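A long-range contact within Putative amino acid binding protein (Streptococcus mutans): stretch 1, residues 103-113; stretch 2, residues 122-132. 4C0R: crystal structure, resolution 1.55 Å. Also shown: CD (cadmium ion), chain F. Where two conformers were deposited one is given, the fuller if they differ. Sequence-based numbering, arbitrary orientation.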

# COMPACT_ATOMS: atom_id res chain seq x y z
N SER A 103 -8.29 -14.58 -15.86
CA SER A 103 -9.13 -14.42 -14.69
C SER A 103 -8.40 -15.00 -13.49
O SER A 103 -7.49 -15.80 -13.63
CB SER A 103 -10.46 -15.14 -14.85
OG SER A 103 -10.29 -16.51 -14.67
N TYR A 104 -8.83 -14.60 -12.30
CA TYR A 104 -8.15 -15.00 -11.08
C TYR A 104 -7.84 -16.48 -11.05
O TYR A 104 -6.73 -16.86 -10.70
CB TYR A 104 -9.00 -14.60 -9.85
CG TYR A 104 -8.33 -14.79 -8.50
CD1 TYR A 104 -7.08 -14.27 -8.23
CD2 TYR A 104 -8.99 -15.42 -7.45
CE1 TYR A 104 -6.50 -14.42 -7.00
CE2 TYR A 104 -8.42 -15.56 -6.20
CZ TYR A 104 -7.18 -15.06 -5.97
OH TYR A 104 -6.60 -15.19 -4.72
N ASN A 105 -8.81 -17.33 -11.34
CA ASN A 105 -8.58 -18.76 -11.14
C ASN A 105 -7.53 -19.35 -12.06
O ASN A 105 -6.98 -20.41 -11.80
CB ASN A 105 -9.86 -19.55 -11.26
CG ASN A 105 -10.71 -19.53 -9.99
OD1 ASN A 105 -10.45 -18.80 -9.00
ND2 ASN A 105 -11.77 -20.30 -10.03
N ASP A 106 -7.22 -18.65 -13.14
CA ASP A 106 -6.23 -19.09 -14.10
C ASP A 106 -4.81 -19.05 -13.51
O ASP A 106 -3.90 -19.56 -14.14
CB ASP A 106 -6.25 -18.19 -15.34
CG ASP A 106 -7.54 -18.30 -16.15
OD1 ASP A 106 -8.22 -19.36 -16.09
OD2 ASP A 106 -7.87 -17.35 -16.87
N ILE A 107 -4.62 -18.45 -12.33
CA ILE A 107 -3.30 -18.41 -11.73
C ILE A 107 -2.91 -19.79 -11.24
O ILE A 107 -1.73 -20.05 -10.94
CB ILE A 107 -3.18 -17.41 -10.54
CG1 ILE A 107 -4.09 -17.82 -9.38
CG2 ILE A 107 -3.47 -16.00 -11.06
CD1 ILE A 107 -4.06 -16.87 -8.17
N ALA A 108 -3.89 -20.67 -11.14
CA ALA A 108 -3.61 -22.02 -10.60
C ALA A 108 -2.46 -22.66 -11.40
O ALA A 108 -2.47 -22.63 -12.64
CB ALA A 108 -4.86 -22.89 -10.64
N GLY A 109 -1.50 -23.21 -10.68
CA GLY A 109 -0.35 -23.86 -11.29
C GLY A 109 0.80 -22.97 -11.73
O GLY A 109 1.85 -23.44 -12.17
N HIS A 110 0.61 -21.64 -11.62
CA HIS A 110 1.60 -20.69 -12.05
C HIS A 110 2.46 -20.16 -10.87
O HIS A 110 2.15 -20.40 -9.70
CB HIS A 110 0.89 -19.56 -12.76
CG HIS A 110 0.36 -19.90 -14.12
ND1 HIS A 110 -0.97 -20.23 -14.34
CD2 HIS A 110 0.94 -19.85 -15.36
CE1 HIS A 110 -1.17 -20.41 -15.64
NE2 HIS A 110 -0.04 -20.17 -16.27
N SER A 111 3.52 -19.46 -11.21
CA SER A 111 4.48 -19.02 -10.20
C SER A 111 4.41 -17.50 -10.05
O SER A 111 4.20 -16.78 -11.01
CB SER A 111 5.89 -19.46 -10.59
OG SER A 111 6.81 -19.33 -9.51
N THR A 112 4.59 -17.06 -8.79
CA THR A 112 4.56 -15.66 -8.45
C THR A 112 5.53 -15.41 -7.32
O THR A 112 5.94 -16.33 -6.62
CB THR A 112 3.14 -15.22 -8.03
OG1 THR A 112 3.14 -13.80 -7.93
CG2 THR A 112 2.76 -15.74 -6.71
N GLN A 113 5.88 -14.15 -7.14
CA GLN A 113 6.68 -13.69 -6.03
C GLN A 113 5.77 -12.97 -5.05
O GLN A 113 4.79 -12.30 -5.45
CB GLN A 113 7.76 -12.75 -6.50
CG GLN A 113 8.92 -13.51 -7.24
CD GLN A 113 10.06 -12.57 -7.62
OE1 GLN A 113 9.91 -11.66 -8.40
NE2 GLN A 113 11.21 -12.79 -7.02
N PRO A 122 -1.72 -14.12 2.50
CA PRO A 122 -2.84 -14.96 2.94
C PRO A 122 -3.91 -15.16 1.86
O PRO A 122 -4.59 -16.15 1.82
CB PRO A 122 -3.42 -14.20 4.16
CG PRO A 122 -2.77 -12.85 4.13
CD PRO A 122 -1.47 -13.01 3.43
N MET A 123 -4.03 -14.19 0.95
CA MET A 123 -4.94 -14.33 -0.17
C MET A 123 -4.57 -15.54 -1.01
O MET A 123 -5.44 -16.35 -1.40
CB MET A 123 -4.88 -13.06 -1.06
CG MET A 123 -5.89 -13.12 -2.15
SD MET A 123 -5.68 -11.63 -3.12
CE MET A 123 -6.32 -10.54 -1.88
N LEU A 124 -3.29 -15.67 -1.35
CA LEU A 124 -2.83 -16.74 -2.22
C LEU A 124 -2.80 -18.05 -1.44
O LEU A 124 -3.01 -19.13 -2.00
CB LEU A 124 -1.49 -16.39 -2.83
CG LEU A 124 -1.61 -15.33 -3.95
CD1 LEU A 124 -0.26 -14.82 -4.35
CD2 LEU A 124 -2.33 -15.92 -5.11
N GLN A 125 -2.54 -17.95 -0.14
CA GLN A 125 -2.56 -19.19 0.67
C GLN A 125 -3.96 -19.75 0.73
O GLN A 125 -4.14 -21.00 0.71
CB GLN A 125 -2.02 -18.95 2.08
CG GLN A 125 -0.56 -18.69 2.10
CD GLN A 125 -0.02 -18.19 3.41
OE1 GLN A 125 -0.71 -17.50 4.19
NE2 GLN A 125 1.24 -18.49 3.65
N LYS A 126 -4.96 -18.89 0.84
CA LYS A 126 -6.36 -19.32 0.77
C LYS A 126 -6.70 -19.92 -0.57
O LYS A 126 -7.42 -20.90 -0.67
CB LYS A 126 -7.32 -18.20 1.12
CG LYS A 126 -8.76 -18.54 0.89
N PHE A 127 -6.19 -19.31 -1.63
CA PHE A 127 -6.44 -19.83 -2.96
C PHE A 127 -5.87 -21.24 -3.05
O PHE A 127 -6.46 -22.15 -3.65
CB PHE A 127 -5.76 -18.95 -4.01
CG PHE A 127 -5.92 -19.45 -5.41
CD1 PHE A 127 -5.06 -20.38 -5.94
CD2 PHE A 127 -6.99 -18.99 -6.20
CE1 PHE A 127 -5.24 -20.84 -7.26
CE2 PHE A 127 -7.17 -19.44 -7.48
CZ PHE A 127 -6.29 -20.37 -8.01
N ASN A 128 -4.71 -21.46 -2.45
CA ASN A 128 -4.10 -22.76 -2.58
C ASN A 128 -4.86 -23.81 -1.78
O ASN A 128 -4.95 -24.97 -2.20
CB ASN A 128 -2.63 -22.70 -2.18
CG ASN A 128 -1.78 -22.11 -3.28
OD1 ASN A 128 -2.23 -21.99 -4.42
ND2 ASN A 128 -0.52 -21.82 -2.96
N LYS A 129 -5.45 -23.43 -0.64
CA LYS A 129 -6.30 -24.38 0.09
C LYS A 129 -7.48 -24.83 -0.78
O LYS A 129 -7.93 -25.97 -0.67
CB LYS A 129 -6.77 -23.79 1.43
N ASN A 130 -7.96 -23.96 -1.67
CA ASN A 130 -9.08 -24.25 -2.59
C ASN A 130 -8.69 -24.92 -3.87
O ASN A 130 -9.57 -25.38 -4.61
CB ASN A 130 -9.81 -22.97 -3.04
CG ASN A 130 -10.67 -22.42 -2.02
OD1 ASN A 130 -10.31 -22.45 -0.86
ND2 ASN A 130 -11.86 -21.90 -2.40
N HIS A 131 -7.40 -24.93 -4.18
CA HIS A 131 -6.90 -25.49 -5.42
C HIS A 131 -5.69 -26.33 -5.11
O HIS A 131 -4.64 -26.14 -5.70
CB HIS A 131 -6.52 -24.39 -6.40
CG HIS A 131 -7.68 -23.54 -6.81
ND1 HIS A 131 -8.16 -22.50 -6.03
CD2 HIS A 131 -8.45 -23.58 -7.91
CE1 HIS A 131 -9.18 -21.94 -6.65
NE2 HIS A 131 -9.38 -22.57 -7.80
N GLU A 132 -5.85 -27.31 -4.21
CA GLU A 132 -4.67 -27.99 -3.68
C GLU A 132 -3.96 -28.88 -4.68
O GLU A 132 -2.77 -29.17 -4.52
CB GLU A 132 -4.97 -28.73 -2.38
CG GLU A 132 -5.61 -30.08 -2.53
CD GLU A 132 -5.55 -30.85 -1.20
OE1 GLU A 132 -6.26 -30.43 -0.25
OE2 GLU A 132 -4.75 -31.83 -1.11
CD CD F . 0.48 -19.95 -18.35
O HOH W 1 -7.94 -16.15 -2.72
O HOH W 2 0.86 -22.01 -19.41

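A helix that begins before Pro122 and includes Phe127 lies against a short, tightly wound segment of the same chain. That segment begins with a 3-10 turn at Tyr104 to Ile107, passes through a type II beta turn from Ile107 to His110, and leaves as a strand at Ser111. No direct hydrogen bond joins the two stretches; about 400 Å² of surface, summed over both sides, is buried mainly by side chains. Each backbone instead satisfies much of its own polarity: Ile107 N donates to Tyr104 O (3.1 Å) on one side, and Phe127 N to Met123 O (3.1 Å) on the other.

Phe127 is the centre of the contact and covers the most surface. Its CA-to-CB bond points toward the first stretch, and the t rotamer at chi1 carries the flat ring in among Tyr104, Asn105, Ile107 and Ala108. Ile107 lies over one face: its CG1 is 3.9 Å from the ring centroid and only 23° off the normal, a CH-pi contact in which an aliphatic carbon meets the pi cloud. At the ring's edge, near its plane, are Ala108 CA, 3.9 Å from Phe127 CE1, and Asn105 OD1, 3.7 Å from Phe127 CE2. The amide oxygen is thus beside the ring's weakly positive hydrogens rather than its electron-rich face. The methyl of Ala108 adds an apolar contact of its own, CB to Phe127 CZ at 3.9 Å.

Tyr104, next in area, meets Phe127 as an edge-to-face pair. The edge of Phe127 is directed at the face of Tyr104, with centroids 5.3 Å apart and planes at 72°, so that ring hydrogens approach pi electrons. The CA-to-CB bond of Tyr104 points sideways, but the long side chain brings its end to the helix, where OH lies 3.4 Å from Met123 CG. A tyrosine suits this partly exposed place because its ring can pack while its hydroxyl finds a polar partner: water 1 is hydrogen-bonded to Tyr104 OH at 2.6 Å and donates to Met123 O at 2.8 Å. This bridge ties the 3-10 turn to the helix backbone.

Leu124, one turn before Phe127, extends the apolar contact into the buried interior. Its CD2 packs 3.6 Å from Ile107 CD1, and its CD1 lies 3.9 Å from Thr112 CG2, so the branched leucine reaches both the turn and the strand. Thr112 offers its methyl here while its hydroxyl is hydrogen-bonded elsewhere in the structure.

At the other end, His131 follows the helix, and its CA-to-CB bond points toward the first stretch. Its ND1 donates to Phe127 O at 2.9 Å, which helps to fix the imidazole, and its NE2 lies 4.0 Å from Asn105 CG. In the turn, Gly109 has phi of 83°, where a CB would be jammed against the preceding carbonyl oxygen. His110 takes no part in the packing; its NE2 binds the cadmium ion at 2.1 Å.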